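PDB 5E1V: polyketide synthase PksL from Bacillus subtilis, which probably dehydrates beta-hydroxyacyl intermediates through its double-hotdog dehydratase domain, within the trans-AT polyketide synthase assembly line that makes bacillaene. Local coordinates for residues F119-D124 with M234-R239; E254-N257 with E261-A264; S240-E245 with I249-E254. All coordinates share one frame; numbering follows the deposited sequence.

Contact 1 of 3, residues F119-D124 with M234-R239; sequences FEETLD and MTRIKR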
ATOM      1  N   PHE A 119       4.759  -1.056  19.437  1.00 26.60           N
ATOM      2  CA  PHE A 119       3.408  -0.596  19.604  1.00 29.25           C
ATOM      3  C   PHE A 119       2.841  -1.300  20.826  1.00 31.67           C
ATOM      4  O   PHE A 119       3.107  -2.485  21.024  1.00 35.20           O
ATOM      5  CB  PHE A 119       2.562  -1.028  18.403  1.00 30.01           C
ATOM      6  CG  PHE A 119       2.971  -0.389  17.114  1.00 26.12           C
ATOM      7  CD1 PHE A 119       2.633   0.900  16.838  1.00 25.53           C
ATOM      8  CD2 PHE A 119       3.741  -1.100  16.182  1.00 27.35           C
ATOM      9  CE1 PHE A 119       3.042   1.497  15.651  1.00 23.75           C
ATOM     10  CE2 PHE A 119       4.086  -0.523  14.963  1.00 23.67           C
ATOM     11  CZ  PHE A 119       3.752   0.765  14.714  1.00 19.95           C
ATOM     12  N   GLU A 120       2.075  -0.576  21.613  1.00 35.86           N
ATOM     13  CA  GLU A 120       1.425  -1.095  22.827  1.00 37.93           C
ATOM     14  C   GLU A 120      -0.071  -1.292  22.687  1.00 38.91           C
ATOM     15  O   GLU A 120      -0.681  -2.098  23.416  1.00 42.72           O
ATOM     16  CB  GLU A 120       1.655  -0.122  23.971  1.00 40.12           C
ATOM     17  CG  GLU A 120       3.095  -0.001  24.358  1.00 42.42           C
ATOM     18  CD  GLU A 120       3.382   1.142  25.319  1.00 49.97           C
ATOM     19  OE1 GLU A 120       2.485   1.971  25.635  1.00 48.03           O
ATOM     20  OE2 GLU A 120       4.546   1.193  25.750  1.00 57.17           O
ATOM     21  N   GLU A 121      -0.683  -0.559  21.763  1.00 38.26           N
ATOM     22  CA  GLU A 121      -2.128  -0.615  21.555  1.00 35.51           C
ATOM     23  C   GLU A 121      -2.624  -2.058  21.329  1.00 40.31           C
ATOM     24  O   GLU A 121      -2.043  -2.820  20.514  1.00 28.82           O
ATOM     25  CB  GLU A 121      -2.472   0.239  20.326  1.00 42.07           C
ATOM     26  CG  GLU A 121      -3.476   1.367  20.510  1.00 46.97           C
ATOM     27  CD  GLU A 121      -4.904   0.929  20.338  1.00 49.91           C
ATOM     28  OE1 GLU A 121      -5.162  -0.281  20.440  1.00 58.66           O
ATOM     29  OE2 GLU A 121      -5.773   1.793  20.102  1.00 50.68           O
ATOM     30  N   THR A 122      -3.702  -2.466  22.024  1.00 43.49           N
ATOM     31  CA  THR A 122      -4.401  -3.728  21.653  1.00 42.40           C
ATOM     32  C   THR A 122      -5.903  -3.483  21.515  1.00 45.31           C
ATOM     33  O   THR A 122      -6.419  -2.458  21.964  1.00 50.25           O
ATOM     34  CB  THR A 122      -4.139  -4.923  22.614  1.00 41.67           C
ATOM     35  OG1 THR A 122      -4.617  -4.616  23.919  1.00 45.88           O
ATOM     36  CG2 THR A 122      -2.665  -5.283  22.707  1.00 37.74           C
ATOM     37  N   LEU A 123      -6.583  -4.412  20.864  1.00 40.70           N
ATOM     38  CA  LEU A 123      -8.013  -4.328  20.638  1.00 45.70           C
ATOM     39  C   LEU A 123      -8.736  -5.610  21.089  1.00 43.50           C
ATOM     40  O   LEU A 123      -8.171  -6.682  21.065  1.00 47.45           O
ATOM     41  CB  LEU A 123      -8.274  -4.124  19.149  1.00 46.73           C
ATOM     42  CG  LEU A 123      -7.783  -2.796  18.580  1.00 47.07           C
ATOM     43  CD1 LEU A 123      -8.060  -2.737  17.086  1.00 46.69           C
ATOM     44  CD2 LEU A 123      -8.467  -1.642  19.286  1.00 50.68           C
ATOM     45  N   ASP A 124      -9.989  -5.474  21.492  1.00 43.41           N
ATOM     46  CA  ASP A 124     -10.857  -6.629  21.750  1.00 47.23           C
ATOM     47  C   ASP A 124     -11.702  -6.782  20.498  1.00 42.33           C
ATOM     48  O   ASP A 124     -12.724  -6.139  20.358  1.00 45.55           O
ATOM     49  CB  ASP A 124     -11.743  -6.373  22.987  1.00 46.36           C
ATOM     50  N   MET A 234      -6.126  -6.964  10.644  1.00 26.08           N
ATOM     51  CA  MET A 234      -7.234  -6.156  11.011  1.00 25.36           C
ATOM     52  C   MET A 234      -6.800  -4.699  10.924  1.00 24.82           C
ATOM     53  O   MET A 234      -5.933  -4.266  11.656  1.00 27.66           O
ATOM     54  CB  MET A 234      -7.700  -6.528  12.426  1.00 28.53           C
ATOM     55  CG  MET A 234      -8.185  -7.986  12.556  1.00 31.74           C
ATOM     56  SD  MET A 234      -9.909  -8.065  12.017  1.00 36.48           S
ATOM     57  CE  MET A 234     -10.241  -9.824  12.135  1.00 39.86           C
ATOM     58  N   THR A 235      -7.394  -3.956  10.015  1.00 22.58           N
ATOM     59  CA  THR A 235      -7.042  -2.531   9.857  1.00 21.55           C
ATOM     60  C   THR A 235      -8.088  -1.555  10.404  1.00 21.04           C
ATOM     61  O   THR A 235      -9.256  -1.510   9.946  1.00 22.18           O
ATOM     62  CB  THR A 235      -6.804  -2.145   8.401  1.00 18.96           C
ATOM     63  OG1 THR A 235      -5.845  -3.040   7.850  1.00 19.85           O
ATOM     64  CG2 THR A 235      -6.358  -0.679   8.302  1.00 21.01           C
ATOM     65  N   ARG A 236      -7.630  -0.661  11.270  1.00 22.56           N
ATOM     66  CA  ARG A 236      -8.544   0.322  11.813  1.00 24.60           C
ATOM     67  C   ARG A 236      -8.223   1.654  11.230  1.00 26.31           C
ATOM     68  O   ARG A 236      -7.049   2.024  11.092  1.00 26.06           O
ATOM     69  CB  ARG A 236      -8.417   0.413  13.331  1.00 28.88           C
ATOM     70  CG  ARG A 236      -9.358   1.490  13.898  1.00 32.14           C
ATOM     71  CD  ARG A 236      -9.222   1.622  15.380  1.00 35.80           C
ATOM     72  NE  ARG A 236      -7.924   2.128  15.789  1.00 34.06           N
ATOM     73  CZ  ARG A 236      -7.456   1.967  17.024  1.00 37.64           C
ATOM     74  NH1 ARG A 236      -8.217   1.378  17.945  1.00 42.00           N
ATOM     75  NH2 ARG A 236      -6.272   2.424  17.366  1.00 33.64           N
ATOM     76  N   ILE A 237      -9.269   2.364  10.848  1.00 22.84           N
ATOM     77  CA  ILE A 237      -9.142   3.692  10.388  1.00 26.36           C
ATOM     78  C   ILE A 237     -10.100   4.511  11.253  1.00 29.55           C
ATOM     79  O   ILE A 237     -11.312   4.233  11.263  1.00 26.48           O
ATOM     80  CB  ILE A 237      -9.526   3.806   8.906  1.00 27.60           C
ATOM     81  CG1 ILE A 237      -8.642   2.837   8.080  1.00 29.17           C
ATOM     82  CG2 ILE A 237      -9.359   5.249   8.449  1.00 26.89           C
ATOM     83  CD1 ILE A 237      -9.281   2.254   6.875  1.00 30.05           C
ATOM     84  N   LYS A 238      -9.545   5.495  11.945  1.00 28.22           N
ATOM     85  CA  LYS A 238     -10.330   6.391  12.788  1.00 29.35           C
ATOM     86  C   LYS A 238     -10.812   7.585  12.012  1.00 27.61           C
ATOM     87  O   LYS A 238     -10.058   8.245  11.235  1.00 25.80           O
ATOM     88  CB  LYS A 238      -9.499   6.848  13.996  1.00 28.85           C
ATOM     89  CG  LYS A 238      -9.015   5.768  14.955  1.00 31.33           C
ATOM     90  CD  LYS A 238      -8.515   6.456  16.240  1.00 31.37           C
ATOM     91  CE  LYS A 238      -7.519   5.640  17.042  1.00 30.70           C
ATOM     92  NZ  LYS A 238      -6.160   5.558  16.400  1.00 32.43           N
ATOM     93  N   ARG A 239     -12.092   7.949  12.215  1.00 28.39           N
ATOM     94  CA  ARG A 239     -12.628   9.105  11.475  1.00 29.31           C
ATOM     95  C   ARG A 239     -11.795  10.351  11.750  1.00 29.56           C
ATOM     96  O   ARG A 239     -11.626  11.213  10.872  1.00 33.02           O
ATOM     97  CB  ARG A 239     -14.131   9.364  11.836  1.00 33.12           C
ATOM     98  CG  ARG A 239     -14.856  10.321  10.891  1.00 33.39           C
ATOM     99  CD  ARG A 239     -16.287  10.545  11.350  1.00 36.01           C
ATOM    100  NE  ARG A 239     -17.013   9.302  11.536  1.00 37.32           N
ATOM    101  CZ  ARG A 239     -17.478   8.520  10.560  1.00 40.96           C
ATOM    102  NH1 ARG A 239     -17.292   8.820   9.275  1.00 38.54           N
ATOM    103  NH2 ARG A 239     -18.116   7.392  10.876  1.00 43.36           N
TER
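OE2 of Glu121 is gripped by both terminal nitrogens of Arg236, which reach it end-on and from the same face of the carboxylate. The NH2 bond to OE2 is the shorter and straighter, 2.9 Å with 164° at the hydrogen, while NH1 meets the same oxygen of Glu121 at 3.3 Å. The oxygen lies in the guanidinium plane, at its edge, but the two flat groups are turned 66° apart, so this is a fork closing on one atom and not a flat two-by-two pairing. Arginine suits the place because one planar head can offer several N-H groups at once: NH2 also forms a salt bridge with Glu254. Its chain leaves the strand with CG anti to the backbone N (chi1 178°) and bends at chi3, which turns the head toward the loop 119-124. CE of Lys238 sits 3.3 Å above one face of that head, toward its rim. Leu123 brings an apolar methyl branch to the same group, with CD2 at 3.3 Å from Arg236 NH1, approaching obliquely. The contact is small and lies at the surface. It ties the loop that follows strand 104-112 to strand 232-245. The loop is also bound through its backbone to Gly260 and Lys262, Glu121 and Leu123 rest on Phe256 of strand 248-256, and Leu123 touches Ile128 of helix 125-130, apolar company that suits a leucine.

Contact 2 of 3, residues E254-N257 with E261-A264; sequences EFFN and EKVA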
ATOM      1  N   GLU A 254      -4.077   1.748  10.614  1.00 17.46           N
ATOM      2  CA  GLU A 254      -3.453   1.103  11.771  1.00 17.13           C
ATOM      3  C   GLU A 254      -3.605  -0.390  11.605  1.00 15.86           C
ATOM      4  O   GLU A 254      -4.708  -0.846  11.481  1.00 20.90           O
ATOM      5  CB  GLU A 254      -4.110   1.588  13.077  1.00 17.85           C
ATOM      6  CG  GLU A 254      -3.969   3.078  13.245  1.00 19.80           C
ATOM      7  CD  GLU A 254      -4.664   3.547  14.496  1.00 22.91           C
ATOM      8  OE1 GLU A 254      -4.061   3.383  15.604  1.00 26.75           O
ATOM      9  OE2 GLU A 254      -5.825   4.001  14.333  1.00 26.32           O
ATOM     10  N   PHE A 255      -2.516  -1.135  11.588  1.00 17.16           N
ATOM     11  CA  PHE A 255      -2.572  -2.553  11.366  1.00 18.08           C
ATOM     12  C   PHE A 255      -2.459  -3.393  12.631  1.00 19.65           C
ATOM     13  O   PHE A 255      -1.540  -3.255  13.406  1.00 20.35           O
ATOM     14  CB  PHE A 255      -1.587  -2.983  10.305  1.00 17.42           C
ATOM     15  CG  PHE A 255      -1.721  -2.208   9.028  1.00 17.48           C
ATOM     16  CD1 PHE A 255      -1.015  -0.998   8.861  1.00 17.28           C
ATOM     17  CD2 PHE A 255      -2.470  -2.671   7.993  1.00 18.09           C
ATOM     18  CE1 PHE A 255      -1.098  -0.288   7.681  1.00 18.47           C
ATOM     19  CE2 PHE A 255      -2.583  -1.930   6.834  1.00 16.19           C
ATOM     20  CZ  PHE A 255      -1.882  -0.770   6.662  1.00 18.20           C
ATOM     21  N   PHE A 256      -3.398  -4.334  12.767  1.00 19.67           N
ATOM     22  CA  PHE A 256      -3.402  -5.287  13.863  1.00 21.83           C
ATOM     23  C   PHE A 256      -3.403  -6.756  13.431  1.00 21.82           C
ATOM     24  O   PHE A 256      -4.076  -7.125  12.453  1.00 23.47           O
ATOM     25  CB  PHE A 256      -4.680  -5.043  14.694  1.00 23.13           C
ATOM     26  CG  PHE A 256      -4.748  -3.695  15.312  1.00 25.74           C
ATOM     27  CD1 PHE A 256      -5.246  -2.631  14.613  1.00 24.80           C
ATOM     28  CD2 PHE A 256      -4.334  -3.496  16.606  1.00 30.03           C
ATOM     29  CE1 PHE A 256      -5.294  -1.386  15.157  1.00 25.33           C
ATOM     30  CE2 PHE A 256      -4.403  -2.255  17.180  1.00 28.04           C
ATOM     31  CZ  PHE A 256      -4.892  -1.192  16.448  1.00 27.16           C
ATOM     32  N   ASN A 257      -2.698  -7.606  14.187  1.00 23.06           N
ATOM     33  CA  ASN A 257      -2.739  -9.047  13.913  1.00 22.14           C
ATOM     34  C   ASN A 257      -4.079  -9.683  14.364  1.00 25.94           C
ATOM     35  O   ASN A 257      -4.929  -9.041  14.978  1.00 25.15           O
ATOM     36  CB  ASN A 257      -1.466  -9.792  14.387  1.00 24.12           C
ATOM     37  CG  ASN A 257      -1.290  -9.794  15.906  1.00 25.75           C
ATOM     38  OD1 ASN A 257      -2.251  -9.527  16.640  1.00 26.46           O
ATOM     39  ND2 ASN A 257      -0.042  -9.980  16.372  1.00 24.13           N
ATOM     40  N   GLU A 261      -3.262  -7.346  18.432  1.00 30.42           N
ATOM     41  CA  GLU A 261      -2.146  -6.498  18.808  1.00 29.36           C
ATOM     42  C   GLU A 261      -1.801  -5.530  17.664  1.00 26.68           C
ATOM     43  O   GLU A 261      -1.842  -5.926  16.507  1.00 25.88           O
ATOM     44  CB  GLU A 261      -0.937  -7.310  19.175  1.00 29.75           C
ATOM     45  CG  GLU A 261      -1.164  -8.291  20.325  1.00 34.38           C
ATOM     46  CD  GLU A 261      -0.261  -9.497  20.260  1.00 40.29           C
ATOM     47  OE1 GLU A 261       0.248  -9.787  19.176  1.00 43.66           O
ATOM     48  OE2 GLU A 261      -0.089 -10.215  21.285  1.00 50.63           O
ATOM     49  N   LYS A 262      -1.549  -4.269  17.982  1.00 22.93           N
ATOM     50  CA  LYS A 262      -1.095  -3.296  16.924  1.00 23.59           C
ATOM     51  C   LYS A 262       0.307  -3.669  16.480  1.00 21.56           C
ATOM     52  O   LYS A 262       1.206  -3.843  17.316  1.00 21.78           O
ATOM     53  CB  LYS A 262      -1.125  -1.862  17.394  1.00 25.87           C
ATOM     54  CG  LYS A 262      -0.751  -0.861  16.297  1.00 24.00           C
ATOM     55  CD  LYS A 262      -1.245   0.546  16.610  1.00 25.28           C
ATOM     56  CE  LYS A 262      -0.795   1.562  15.560  1.00 27.13           C
ATOM     57  NZ  LYS A 262      -1.351   2.887  15.938  1.00 29.41           N
ATOM     58  N   VAL A 263       0.492  -3.857  15.171  1.00 20.56           N
ATOM     59  CA  VAL A 263       1.809  -4.205  14.595  1.00 20.07           C
ATOM     60  C   VAL A 263       2.380  -3.272  13.505  1.00 19.49           C
ATOM     61  O   VAL A 263       3.530  -3.403  13.162  1.00 18.52           O
ATOM     62  CB  VAL A 263       1.819  -5.604  14.029  1.00 18.93           C
ATOM     63  CG1 VAL A 263       1.554  -6.544  15.181  1.00 19.98           C
ATOM     64  CG2 VAL A 263       0.766  -5.800  12.906  1.00 19.15           C
ATOM     65  N   ALA A 264       1.566  -2.376  12.975  1.00 19.44           N
ATOM     66  CA  ALA A 264       2.041  -1.436  12.029  1.00 17.56           C
ATOM     67  C   ALA A 264       1.169  -0.194  11.928  1.00 17.66           C
ATOM     68  O   ALA A 264       0.011  -0.139  12.294  1.00 19.32           O
ATOM     69  CB  ALA A 264       2.267  -2.085  10.629  1.00 16.52           C
TER
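Lys262 runs from the hairpin backbone to a carboxylate, and each part of its chain has a neighbour. Lys262 CB lies 3.3 Å from Phe256 CE2, CG sits over a face of that ring, and Lys262 CD passes Phe256 CZ at 4.0 Å. Beyond the ring CE nears OE1 of Glu254, and NZ closes a 2.8 Å salt bridge to Glu254 OE1 on its anti lone pair. With CG anti to the backbone N (chi1 -176°) and the rest extended, the lysine can take its methylenes obliquely across the Phe256 ring and still deliver its charge, which Glu265 also meets. Glu254 in turn pairs with Arg236 and Lys238, so this buried acid is likely to stay ionised.

Phe255 and Ala264 form an antiparallel hydrogen-bonded pair, yet Phe255 O accepts from both Val263 N and Ala264 N: a classic beta bulge. Nearer the turn, Asn257 uses both ends of its amide: OD1 takes Glu261 N at 3.0 Å, and ND2 gives Glu261 OE1 a bond of 2.8 Å that is almost straight (173°). Its backbone N binds Glu261 O as well. With an alanine here, Glu261 N and the Glu261 carboxylate would probably lose the amide partners, and the acid would be free to swing away.

The contact closes the hairpin of strands 248-256 and 262-273. Strand 232-245 flanks it, with Phe255 on Thr235 and Phe256 on Met234, while Ala264 packs on Phe223 and Ala225 of strand 215-225.

Contact 3 of 3, residues S240-E245 with I249-E254; sequences SSVRRE and IYVTLE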
ATOM      1  N   SER A 240     -11.251  10.458  12.962  1.00 33.87           N
ATOM      2  CA  SER A 240     -10.473  11.646  13.339  1.00 36.97           C
ATOM      3  C   SER A 240      -9.196  11.817  12.505  1.00 37.40           C
ATOM      4  O   SER A 240      -8.643  12.919  12.446  1.00 35.46           O
ATOM      5  CB  SER A 240     -10.113  11.618  14.826  1.00 34.63           C
ATOM      6  OG  SER A 240      -9.362  10.469  15.162  1.00 30.69           O
ATOM      7  N   SER A 241      -8.741  10.717  11.885  1.00 37.12           N
ATOM      8  CA  SER A 241      -7.556  10.706  11.019  1.00 34.62           C
ATOM      9  C   SER A 241      -7.868  11.020   9.541  1.00 35.73           C
ATOM     10  O   SER A 241      -6.968  11.372   8.752  1.00 36.25           O
ATOM     11  CB  SER A 241      -6.870   9.334  11.098  1.00 34.15           C
ATOM     12  OG  SER A 241      -7.532   8.366  10.297  1.00 32.24           O
ATOM     13  N   VAL A 242      -9.127  10.873   9.145  1.00 31.88           N
ATOM     14  CA  VAL A 242      -9.459  10.964   7.740  1.00 32.08           C
ATOM     15  C   VAL A 242      -9.951  12.356   7.479  1.00 38.88           C
ATOM     16  O   VAL A 242     -10.740  12.895   8.262  1.00 39.26           O
ATOM     17  CB  VAL A 242     -10.499   9.912   7.318  1.00 33.13           C
ATOM     18  CG1 VAL A 242     -10.014   8.500   7.683  1.00 29.93           C
ATOM     19  CG2 VAL A 242     -11.864  10.162   7.968  1.00 36.92           C
ATOM     20  N   ARG A 243      -9.477  12.959   6.403  1.00 37.26           N
ATOM     21  CA  ARG A 243      -9.985  14.237   6.027  1.00 38.03           C
ATOM     22  C   ARG A 243      -9.863  14.407   4.523  1.00 37.22           C
ATOM     23  O   ARG A 243      -9.131  13.660   3.874  1.00 38.48           O
ATOM     24  CB  ARG A 243      -9.299  15.339   6.847  1.00 41.34           C
ATOM     25  CG  ARG A 243      -8.037  15.929   6.252  1.00 40.60           C
ATOM     26  CD  ARG A 243      -7.273  16.723   7.293  1.00 43.19           C
ATOM     27  NE  ARG A 243      -5.819  16.579   7.138  1.00 44.69           N
ATOM     28  CZ  ARG A 243      -5.143  15.471   7.441  1.00 49.40           C
ATOM     29  NH1 ARG A 243      -5.773  14.396   7.921  1.00 56.62           N
ATOM     30  NH2 ARG A 243      -3.826  15.419   7.271  1.00 48.62           N
ATOM     31  N   ARG A 244     -10.647  15.318   3.957  1.00 30.56           N
ATOM     32  CA  ARG A 244     -10.423  15.827   2.573  1.00 32.35           C
ATOM     33  C   ARG A 244     -10.163  17.323   2.518  1.00 35.28           C
ATOM     34  O   ARG A 244     -10.919  18.102   3.103  1.00 31.95           O
ATOM     35  CB  ARG A 244     -11.609  15.507   1.664  1.00 31.82           C
ATOM     36  CG  ARG A 244     -11.433  15.990   0.205  1.00 31.56           C
ATOM     37  CD  ARG A 244     -12.675  15.678  -0.628  1.00 33.42           C
ATOM     38  NE  ARG A 244     -13.793  16.526  -0.203  1.00 32.06           N
ATOM     39  CZ  ARG A 244     -13.930  17.805  -0.560  1.00 32.42           C
ATOM     40  NH1 ARG A 244     -13.067  18.386  -1.386  1.00 34.81           N
ATOM     41  NH2 ARG A 244     -14.962  18.513  -0.099  1.00 36.32           N
ATOM     42  N   GLU A 245      -9.104  17.712   1.808  1.00 33.70           N
ATOM     43  CA  GLU A 245      -8.788  19.101   1.509  1.00 36.45           C
ATOM     44  C   GLU A 245      -8.665  19.251  -0.007  1.00 37.50           C
ATOM     45  O   GLU A 245      -7.678  18.811  -0.613  1.00 37.92           O
ATOM     46  CB  GLU A 245      -7.504  19.540   2.230  1.00 39.81           C
ATOM     47  CG  GLU A 245      -7.620  19.422   3.756  1.00 46.66           C
ATOM     48  CD  GLU A 245      -6.313  19.673   4.513  1.00 51.95           C
ATOM     49  OE1 GLU A 245      -5.477  20.454   4.031  1.00 55.06           O
ATOM     50  OE2 GLU A 245      -6.136  19.081   5.608  1.00 62.47           O
ATOM     51  N   ILE A 249      -6.839  13.770  -0.167  1.00 26.80           N
ATOM     52  CA  ILE A 249      -7.436  13.041   0.955  1.00 24.78           C
ATOM     53  C   ILE A 249      -6.297  12.464   1.757  1.00 29.05           C
ATOM     54  O   ILE A 249      -5.215  12.195   1.180  1.00 21.61           O
ATOM     55  CB  ILE A 249      -8.417  11.930   0.537  1.00 30.77           C
ATOM     56  CG1 ILE A 249      -7.754  10.873  -0.374  1.00 28.69           C
ATOM     57  CG2 ILE A 249      -9.611  12.540  -0.196  1.00 27.08           C
ATOM     58  CD1 ILE A 249      -8.483   9.546  -0.423  1.00 29.91           C
ATOM     59  N   TYR A 250      -6.552  12.308   3.063  1.00 27.10           N
ATOM     60  CA  TYR A 250      -5.580  11.875   4.050  1.00 29.53           C
ATOM     61  C   TYR A 250      -6.242  10.882   4.945  1.00 29.10           C
ATOM     62  O   TYR A 250      -7.407  11.047   5.312  1.00 28.69           O
ATOM     63  CB  TYR A 250      -5.117  13.049   4.945  1.00 28.07           C
ATOM     64  CG  TYR A 250      -4.588  14.289   4.243  1.00 31.27           C
ATOM     65  CD1 TYR A 250      -5.464  15.210   3.649  1.00 31.93           C
ATOM     66  CD2 TYR A 250      -3.233  14.587   4.224  1.00 31.80           C
ATOM     67  CE1 TYR A 250      -4.980  16.340   3.010  1.00 30.97           C
ATOM     68  CE2 TYR A 250      -2.750  15.730   3.608  1.00 34.31           C
ATOM     69  CZ  TYR A 250      -3.649  16.601   3.014  1.00 32.44           C
ATOM     70  OH  TYR A 250      -3.197  17.726   2.429  1.00 36.53           O
ATOM     71  N   VAL A 251      -5.534   9.809   5.299  1.00 24.71           N
ATOM     72  CA  VAL A 251      -6.032   8.837   6.226  1.00 23.42           C
ATOM     73  C   VAL A 251      -4.819   8.246   6.961  1.00 24.30           C
ATOM     74  O   VAL A 251      -3.706   8.367   6.496  1.00 20.02           O
ATOM     75  CB  VAL A 251      -6.735   7.657   5.542  1.00 23.63           C
ATOM     76  CG1 VAL A 251      -7.950   8.149   4.790  1.00 26.22           C
ATOM     77  CG2 VAL A 251      -5.798   6.990   4.532  1.00 26.53           C
ATOM     78  N   THR A 252      -5.059   7.608   8.093  1.00 23.49           N
ATOM     79  CA  THR A 252      -3.997   6.962   8.846  1.00 22.12           C
ATOM     80  C   THR A 252      -4.492   5.523   9.016  1.00 22.86           C
ATOM     81  O   THR A 252      -5.594   5.281   9.496  1.00 21.14           O
ATOM     82  CB  THR A 252      -3.611   7.665  10.184  1.00 19.36           C
ATOM     83  OG1 THR A 252      -2.753   8.789   9.948  1.00 20.11           O
ATOM     84  CG2 THR A 252      -2.773   6.674  11.039  1.00 20.83           C
ATOM     85  N   LEU A 253      -3.673   4.557   8.563  1.00 21.57           N
ATOM     86  CA  LEU A 253      -4.035   3.143   8.585  1.00 20.46           C
ATOM     87  C   LEU A 253      -3.330   2.436   9.734  1.00 18.69           C
ATOM     88  O   LEU A 253      -2.115   2.487   9.828  1.00 21.76           O
ATOM     89  CB  LEU A 253      -3.652   2.447   7.214  1.00 19.48           C
ATOM     90  CG  LEU A 253      -4.233   2.956   5.890  1.00 22.04           C
ATOM     91  CD1 LEU A 253      -3.714   2.179   4.637  1.00 23.65           C
ATOM     92  CD2 LEU A 253      -5.770   3.077   5.925  1.00 21.29           C
ATOM     93  N   GLU A 254      -4.077   1.748  10.614  1.00 17.46           N
ATOM     94  CA  GLU A 254      -3.453   1.103  11.771  1.00 17.13           C
ATOM     95  C   GLU A 254      -3.605  -0.390  11.605  1.00 15.86           C
ATOM     96  O   GLU A 254      -4.708  -0.846  11.481  1.00 20.90           O
ATOM     97  CB  GLU A 254      -4.110   1.588  13.077  1.00 17.85           C
ATOM     98  CG  GLU A 254      -3.969   3.078  13.245  1.00 19.80           C
ATOM     99  CD  GLU A 254      -4.664   3.547  14.496  1.00 22.91           C
ATOM    100  OE1 GLU A 254      -4.061   3.383  15.604  1.00 26.75           O
ATOM    101  OE2 GLU A 254      -5.825   4.001  14.333  1.00 26.32           O
TER
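The beta hairpin of strands 232-245 and 248-256 is joined here by an antiparallel hydrogen-bonded pair, Arg243 with Tyr250. Each residue gives its N to the other's O, and both bonds are 3.0 Å long. The two side chains rise on the same face of the sheet and stack. The guanidinium of Arg243 lies nearly flat on the tyrosine, planes 16° apart and centres 4.0 Å apart, in an off-centre cation-pi contact. It is set toward the CB side of the ring: Arg243 NH2 comes within 3.2 Å of Tyr250 CD2. Arginine fits because its flat head can cover a ring while its N-H groups point outward in its own plane. At that edge NE makes a weak bond within a salt bridge to Glu245 OE2, and NH2 reaches Asn268. The Glu245 chain is extended, which brings its carboxylate close to the ring, with CD 3.9 Å from Tyr250 CE1.

Carbon atoms make two further contacts: Val242 CG1 meets Val251 CG1 at 3.6 Å, the compact branched residues suiting a buried place, and Arg244 CG lies against Ile249 CG2 at 3.9 Å. Farther along, Ser241 OG, bonded to Lys238 O, takes only a weak bond from Thr252 N. Val251 and Leu253 pack on helix 190-203, consistent with the hotdog fold, in which antiparallel strands wrap around a long helix.

Along the chain contact 1 closes before the others open, then contact 3 ends at Glu254, where contact 2 begins. Contacts 2 and 3 each join two of the antiparallel strands 232-245, 248-256 and 262-273, and contact 1 joins a loop to strand 232-245. Contacts 1 and 2 are close, their centres about 6 Å apart, whereas contact 3 lies about 15 Å from contact 1 and 17 Å from contact 2, toward the beginning of strand 248-256. Glu254, in the segments of contacts 2 and 3 but touching only across contact 2, bonds to strand 232-245 in contact 1. Two hairpins thus share their middle strand, with the loop fastened beside them, probably in one hotdog half of the dehydratase.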